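Side-chain contacts in SsfS6 (PDB 4FZR), which is a two-domain protein of the GT-B fold, belonging to the erythromycin biosynthesis protein CIII-like family: residues 20-23 / 28-31; 136-141 / 173-178. One frame throughout, in Å; residues are numbered along the deposited sequence.

How the contacts relate
From the N terminus, strand 17-21 runs into a short turn. Contact 1 closes that loop, with only four residues lying between 20-23 and 28-31. Contact 2 comes later and closes a longer excursion, from helix 135-143 through strand 147-150 and two helices to the loop at 173-178. The two contacts follow one another along the chain, neither nested nor crossed, and their centres lie about 20 Å apart. The segments themselves meet through Ile-21, whose CD1 packs against Gly-136 CA and Val-139 CG2. Contact 1 thus belongs to the carboxyl end of strand 17-21, while contact 2 ties a covering helix of the same parallel sheet to a peripheral loop.

Contact 1: 20-23 / 28-31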
ATOM      1  N   VAL A  20     -11.600  -8.552   1.487  1.00 14.38           N
ATOM      2  CA  VAL A  20     -12.046  -7.252   1.977  1.00 12.33           C
ATOM      3  C   VAL A  20     -13.175  -6.741   1.091  1.00 14.05           C
ATOM      4  O   VAL A  20     -12.965  -6.452  -0.086  1.00 13.72           O
ATOM      5  CB  VAL A  20     -10.901  -6.220   1.983  1.00 14.75           C
ATOM      6  CG1 VAL A  20     -11.333  -4.946   2.706  1.00  7.67           C
ATOM      7  CG2 VAL A  20      -9.661  -6.817   2.634  1.00 19.41           C
ATOM      8  N   ILE A  21     -14.376  -6.647   1.653  1.00  9.44           N
ATOM      9  CA  ILE A  21     -15.541  -6.224   0.884  1.00 15.84           C
ATOM     10  C   ILE A  21     -15.871  -4.764   1.182  1.00 17.23           C
ATOM     11  O   ILE A  21     -16.311  -4.428   2.281  1.00 20.95           O
ATOM     12  CB  ILE A  21     -16.748  -7.147   1.153  1.00 19.55           C
ATOM     13  CG1 ILE A  21     -16.457  -8.539   0.577  1.00 17.41           C
ATOM     14  CG2 ILE A  21     -18.021  -6.563   0.547  1.00 20.18           C
ATOM     15  CD1 ILE A  21     -17.549  -9.556   0.789  1.00 24.61           C
ATOM     16  N   ALA A  22     -15.641  -3.907   0.190  1.00 15.21           N
ATOM     17  CA  ALA A  22     -15.725  -2.458   0.373  1.00 20.60           C
ATOM     18  C   ALA A  22     -16.888  -1.833  -0.399  1.00 21.99           C
ATOM     19  O   ALA A  22     -17.656  -2.532  -1.063  1.00 21.02           O
ATOM     20  CB  ALA A  22     -14.407  -1.804  -0.030  1.00 13.67           C
ATOM     21  N   GLY A  23     -17.001  -0.509  -0.311  1.00 22.47           N
ATOM     22  CA  GLY A  23     -18.142   0.212  -0.851  1.00 27.32           C
ATOM     23  C   GLY A  23     -18.003   0.686  -2.286  1.00 27.77           C
ATOM     24  O   GLY A  23     -17.330   0.057  -3.104  1.00 24.09           O
ATOM     25  N   PHE A  28     -15.304   5.316   1.701  1.00 22.06           N
ATOM     26  CA  PHE A  28     -15.678   4.051   2.320  1.00 24.68           C
ATOM     27  C   PHE A  28     -14.673   2.946   1.992  1.00 26.69           C
ATOM     28  O   PHE A  28     -14.727   1.858   2.563  1.00 27.96           O
ATOM     29  CB  PHE A  28     -17.081   3.640   1.863  1.00 28.48           C
ATOM     30  CG  PHE A  28     -18.156   4.625   2.237  1.00 37.85           C
ATOM     31  CD1 PHE A  28     -18.039   5.412   3.375  1.00 38.40           C
ATOM     32  CD2 PHE A  28     -19.283   4.766   1.447  1.00 42.87           C
ATOM     33  CE1 PHE A  28     -19.032   6.319   3.714  1.00 40.09           C
ATOM     34  CE2 PHE A  28     -20.276   5.670   1.780  1.00 49.02           C
ATOM     35  CZ  PHE A  28     -20.151   6.447   2.915  1.00 44.97           C
ATOM     36  N   VAL A  29     -13.753   3.229   1.076  1.00 22.04           N
ATOM     37  CA  VAL A  29     -12.765   2.240   0.666  1.00 21.73           C
ATOM     38  C   VAL A  29     -11.409   2.519   1.308  1.00 17.25           C
ATOM     39  O   VAL A  29     -10.800   1.636   1.909  1.00 12.47           O
ATOM     40  CB  VAL A  29     -12.611   2.217  -0.865  1.00 19.25           C
ATOM     41  CG1 VAL A  29     -11.483   1.283  -1.273  1.00 14.61           C
ATOM     42  CG2 VAL A  29     -13.915   1.786  -1.515  1.00 19.02           C
HETATM   43  N   MSE A  30     -10.959   3.762   1.199  1.00 15.74           N
HETATM   44  CA  MSE A  30      -9.627   4.148   1.654  1.00 21.41           C
HETATM   45  C   MSE A  30      -9.346   3.841   3.127  1.00 16.28           C
HETATM   46  O   MSE A  30      -8.221   3.485   3.477  1.00 15.73           O
HETATM   47  CB  MSE A  30      -9.398   5.640   1.387  1.00 16.36           C
HETATM   48  CG  MSE A  30      -9.207   5.980  -0.089  1.00 24.24           C
HETATM   49 SE   MSE A  30      -8.880   7.886  -0.395  1.00 36.29          SE
HETATM   50  CE  MSE A  30     -10.420   8.623   0.553  1.00 26.39           C
ATOM     51  N   PRO A  31     -10.353   3.994   3.999  1.00 20.92           N
ATOM     52  CA  PRO A  31     -10.081   3.750   5.421  1.00 21.15           C
ATOM     53  C   PRO A  31      -9.800   2.282   5.754  1.00 14.58           C
ATOM     54  O   PRO A  31      -9.321   1.996   6.853  1.00 14.71           O
ATOM     55  CB  PRO A  31     -11.367   4.222   6.115  1.00 19.35           C
ATOM     56  CG  PRO A  31     -12.046   5.109   5.120  1.00 21.32           C
ATOM     57  CD  PRO A  31     -11.707   4.531   3.784  1.00 17.47           C
TER
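Ala-22 faces Val-29 and Gly-23 faces Phe-28, each pair with its CA atoms 5.6 Å apart, as the chain leaves strand 17-21 and doubles back through the short helix 26-29. No hydrogen bond joins the two segments. Phe-28 O lies 4.4 Å from Gly-23 N, too far for a bond, so the contact rests on apolar packing. The closest side-chain contact is made by one branch of Val-29. Its CG2 meets the methyl of Ala-22 at 3.9 Å, CG2 to CB. The same CG2 lies 4.0 Å from Gly-23 N, so one methyl touches both Ala-22 and Gly-23. With chi1 at 174°, CG1 is anti to the backbone N of Val-29, and CG2 is left beside that nitrogen, on the side of 22-23. Ala-22 points its methyl at the helix. Phe-28 starts toward the turn, with its CB 4.5 Å from Gly-23 CA, but its ring leads away and reaches the loop residues Ile-152 and Arg-153. Gly-23 meets Val-29 and Phe-28 with backbone atoms. The contact is small and buried. It has the form of the turn after the first strand of a Rossmann-like domain, where chain passes from strand to helix at the carboxyl end of the strand. Ala-22 also touches Ala-50 of strand 45-51, and Val-29 touches Val-58 of helix 55-60. Ile-21, on the strand itself, packs on Thr-135 of helix 135-143.

Contact 2: 136-141 / 173-178; sequences GPLVAA and AELGLT
Leu-175 and Leu-177 make a small apolar contact with Leu-138 and Ala-141, where the loop after helix 169-173 meets the side of helix 135-143. It is a partly buried contact near the edge of the N-terminal domain, about 25 Å from the centre of the chain. Leu-175 CD1 does most of the touching. It lies against Ala-141, 3.7 Å from its C and 3.8 Å from its CB. The same methyl is 4.2 Å from Leu-138 CD1, one helical turn earlier. With CG anti to the backbone N (chi1 180°), Leu-138 extends its branch so that CD1 meets Leu-175, and the two leucine side chains pass at a slant. Leu-177 adds its CD1, 4.1 Å from Ala-141 CB. A type I turn from Ala-173 to Gly-176 sets up the loop. Gly-176 has positive phi and closes a Schellman motif, with its N bonded to Ala-173 O at 2.8 Å. Val-108 of helix 93-122 and Phe-180, from a loop, also touch Leu-138. No hydrogen bond crosses the contact. Between the two segments it is apolar, methyls against methyls and a backbone carbon, and the small side chain of Ala-141 probably helps both leucines approach.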
ATOM      1  N   GLY A 136     -20.552  -7.796   3.065  1.00 24.87           N
ATOM      2  CA  GLY A 136     -19.608  -8.623   3.799  1.00 29.22           C
ATOM      3  C   GLY A 136     -20.276  -9.674   4.669  1.00 28.18           C
ATOM      4  O   GLY A 136     -20.154 -10.868   4.398  1.00 23.30           O
ATOM      5  N   PRO A 137     -20.987  -9.237   5.721  1.00 30.25           N
ATOM      6  CA  PRO A 137     -21.710 -10.135   6.631  1.00 25.84           C
ATOM      7  C   PRO A 137     -22.590 -11.146   5.897  1.00 33.40           C
ATOM      8  O   PRO A 137     -22.721 -12.283   6.351  1.00 36.76           O
ATOM      9  CB  PRO A 137     -22.585  -9.179   7.441  1.00 32.47           C
ATOM     10  CG  PRO A 137     -21.857  -7.892   7.419  1.00 34.79           C
ATOM     11  CD  PRO A 137     -21.157  -7.823   6.092  1.00 27.01           C
ATOM     12  N   LEU A 138     -23.188 -10.734   4.784  1.00 31.39           N
ATOM     13  CA  LEU A 138     -24.043 -11.628   4.011  1.00 29.75           C
ATOM     14  C   LEU A 138     -23.230 -12.752   3.376  1.00 32.91           C
ATOM     15  O   LEU A 138     -23.555 -13.927   3.536  1.00 32.96           O
ATOM     16  CB  LEU A 138     -24.795 -10.859   2.925  1.00 24.39           C
ATOM     17  CG  LEU A 138     -25.716 -11.732   2.067  1.00 30.60           C
ATOM     18  CD1 LEU A 138     -26.716 -12.472   2.945  1.00 31.89           C
ATOM     19  CD2 LEU A 138     -26.436 -10.899   1.015  1.00 27.94           C
ATOM     20  N   VAL A 139     -22.175 -12.389   2.655  1.00 34.00           N
ATOM     21  CA  VAL A 139     -21.323 -13.385   2.012  1.00 31.97           C
ATOM     22  C   VAL A 139     -20.749 -14.338   3.054  1.00 29.53           C
ATOM     23  O   VAL A 139     -20.744 -15.553   2.862  1.00 33.98           O
ATOM     24  CB  VAL A 139     -20.160 -12.738   1.234  1.00 28.57           C
ATOM     25  CG1 VAL A 139     -19.254 -13.815   0.643  1.00 30.59           C
ATOM     26  CG2 VAL A 139     -20.692 -11.838   0.133  1.00 27.32           C
ATOM     27  N   ALA A 140     -20.267 -13.773   4.157  1.00 27.60           N
ATOM     28  CA  ALA A 140     -19.733 -14.562   5.262  1.00 29.53           C
ATOM     29  C   ALA A 140     -20.770 -15.560   5.771  1.00 35.24           C
ATOM     30  O   ALA A 140     -20.498 -16.758   5.874  1.00 39.42           O
ATOM     31  CB  ALA A 140     -19.285 -13.643   6.392  1.00 22.97           C
ATOM     32  N   ALA A 141     -21.960 -15.059   6.088  1.00 33.68           N
ATOM     33  CA  ALA A 141     -23.042 -15.893   6.595  1.00 38.01           C
ATOM     34  C   ALA A 141     -23.415 -16.966   5.579  1.00 40.68           C
ATOM     35  O   ALA A 141     -23.838 -18.064   5.945  1.00 46.37           O
ATOM     36  CB  ALA A 141     -24.257 -15.032   6.927  1.00 37.55           C
ATOM     37  N   ALA A 173     -33.549 -14.598   5.042  1.00 54.93           N
ATOM     38  CA  ALA A 173     -34.491 -15.703   5.179  1.00 56.71           C
ATOM     39  C   ALA A 173     -34.053 -16.886   4.318  1.00 50.21           C
ATOM     40  O   ALA A 173     -34.230 -18.041   4.705  1.00 47.95           O
ATOM     41  CB  ALA A 173     -35.899 -15.259   4.802  1.00 56.42           C
ATOM     42  N   GLU A 174     -33.471 -16.592   3.158  1.00 50.75           N
ATOM     43  CA  GLU A 174     -32.950 -17.632   2.273  1.00 47.67           C
ATOM     44  C   GLU A 174     -31.829 -18.394   2.974  1.00 51.67           C
ATOM     45  O   GLU A 174     -31.541 -19.546   2.645  1.00 56.50           O
ATOM     46  CB  GLU A 174     -32.427 -17.027   0.964  1.00 50.58           C
ATOM     47  CG  GLU A 174     -33.440 -16.160   0.216  1.00 56.72           C
ATOM     48  CD  GLU A 174     -32.892 -15.595  -1.087  1.00 63.30           C
ATOM     49  OE1 GLU A 174     -31.691 -15.792  -1.370  1.00 65.10           O
ATOM     50  OE2 GLU A 174     -33.665 -14.952  -1.829  1.00 71.52           O
ATOM     51  N   LEU A 175     -31.195 -17.737   3.939  1.00 51.96           N
ATOM     52  CA  LEU A 175     -30.142 -18.355   4.736  1.00 51.60           C
ATOM     53  C   LEU A 175     -30.694 -18.964   6.022  1.00 57.58           C
ATOM     54  O   LEU A 175     -29.960 -19.597   6.779  1.00 63.65           O
ATOM     55  CB  LEU A 175     -29.069 -17.320   5.091  1.00 50.42           C
ATOM     56  CG  LEU A 175     -28.195 -16.763   3.965  1.00 48.74           C
ATOM     57  CD1 LEU A 175     -26.854 -16.309   4.531  1.00 45.71           C
ATOM     58  CD2 LEU A 175     -28.001 -17.785   2.859  1.00 45.93           C
ATOM     59  N   GLY A 176     -31.986 -18.772   6.269  1.00 59.87           N
ATOM     60  CA  GLY A 176     -32.600 -19.231   7.501  1.00 48.98           C
ATOM     61  C   GLY A 176     -32.117 -18.398   8.671  1.00 61.87           C
ATOM     62  O   GLY A 176     -31.739 -18.935   9.712  1.00 66.58           O
ATOM     63  N   LEU A 177     -32.126 -17.079   8.488  1.00 64.94           N
ATOM     64  CA  LEU A 177     -31.638 -16.145   9.499  1.00 56.73           C
ATOM     65  C   LEU A 177     -32.533 -14.912   9.571  1.00 54.97           C
ATOM     66  O   LEU A 177     -33.188 -14.550   8.594  1.00 61.08           O
ATOM     67  CB  LEU A 177     -30.209 -15.703   9.172  1.00 54.57           C
ATOM     68  CG  LEU A 177     -29.142 -16.798   9.096  1.00 62.69           C
ATOM     69  CD1 LEU A 177     -27.959 -16.324   8.265  1.00 49.13           C
ATOM     70  CD2 LEU A 177     -28.685 -17.214  10.488  1.00 63.19           C
ATOM     71  N   THR A 178     -32.555 -14.267  10.731  1.00 54.72           N
ATOM     72  CA  THR A 178     -33.273 -13.009  10.889  1.00 61.17           C
ATOM     73  C   THR A 178     -32.288 -11.856  11.082  1.00 61.88           C
ATOM     74  O   THR A 178     -32.655 -10.685  10.966  1.00 53.98           O
ATOM     75  CB  THR A 178     -34.241 -13.063  12.087  1.00 64.67           C
ATOM     76  OG1 THR A 178     -33.503 -13.011  13.314  1.00 66.50           O
ATOM     77  CG2 THR A 178     -35.070 -14.341  12.046  1.00 64.59           C
TER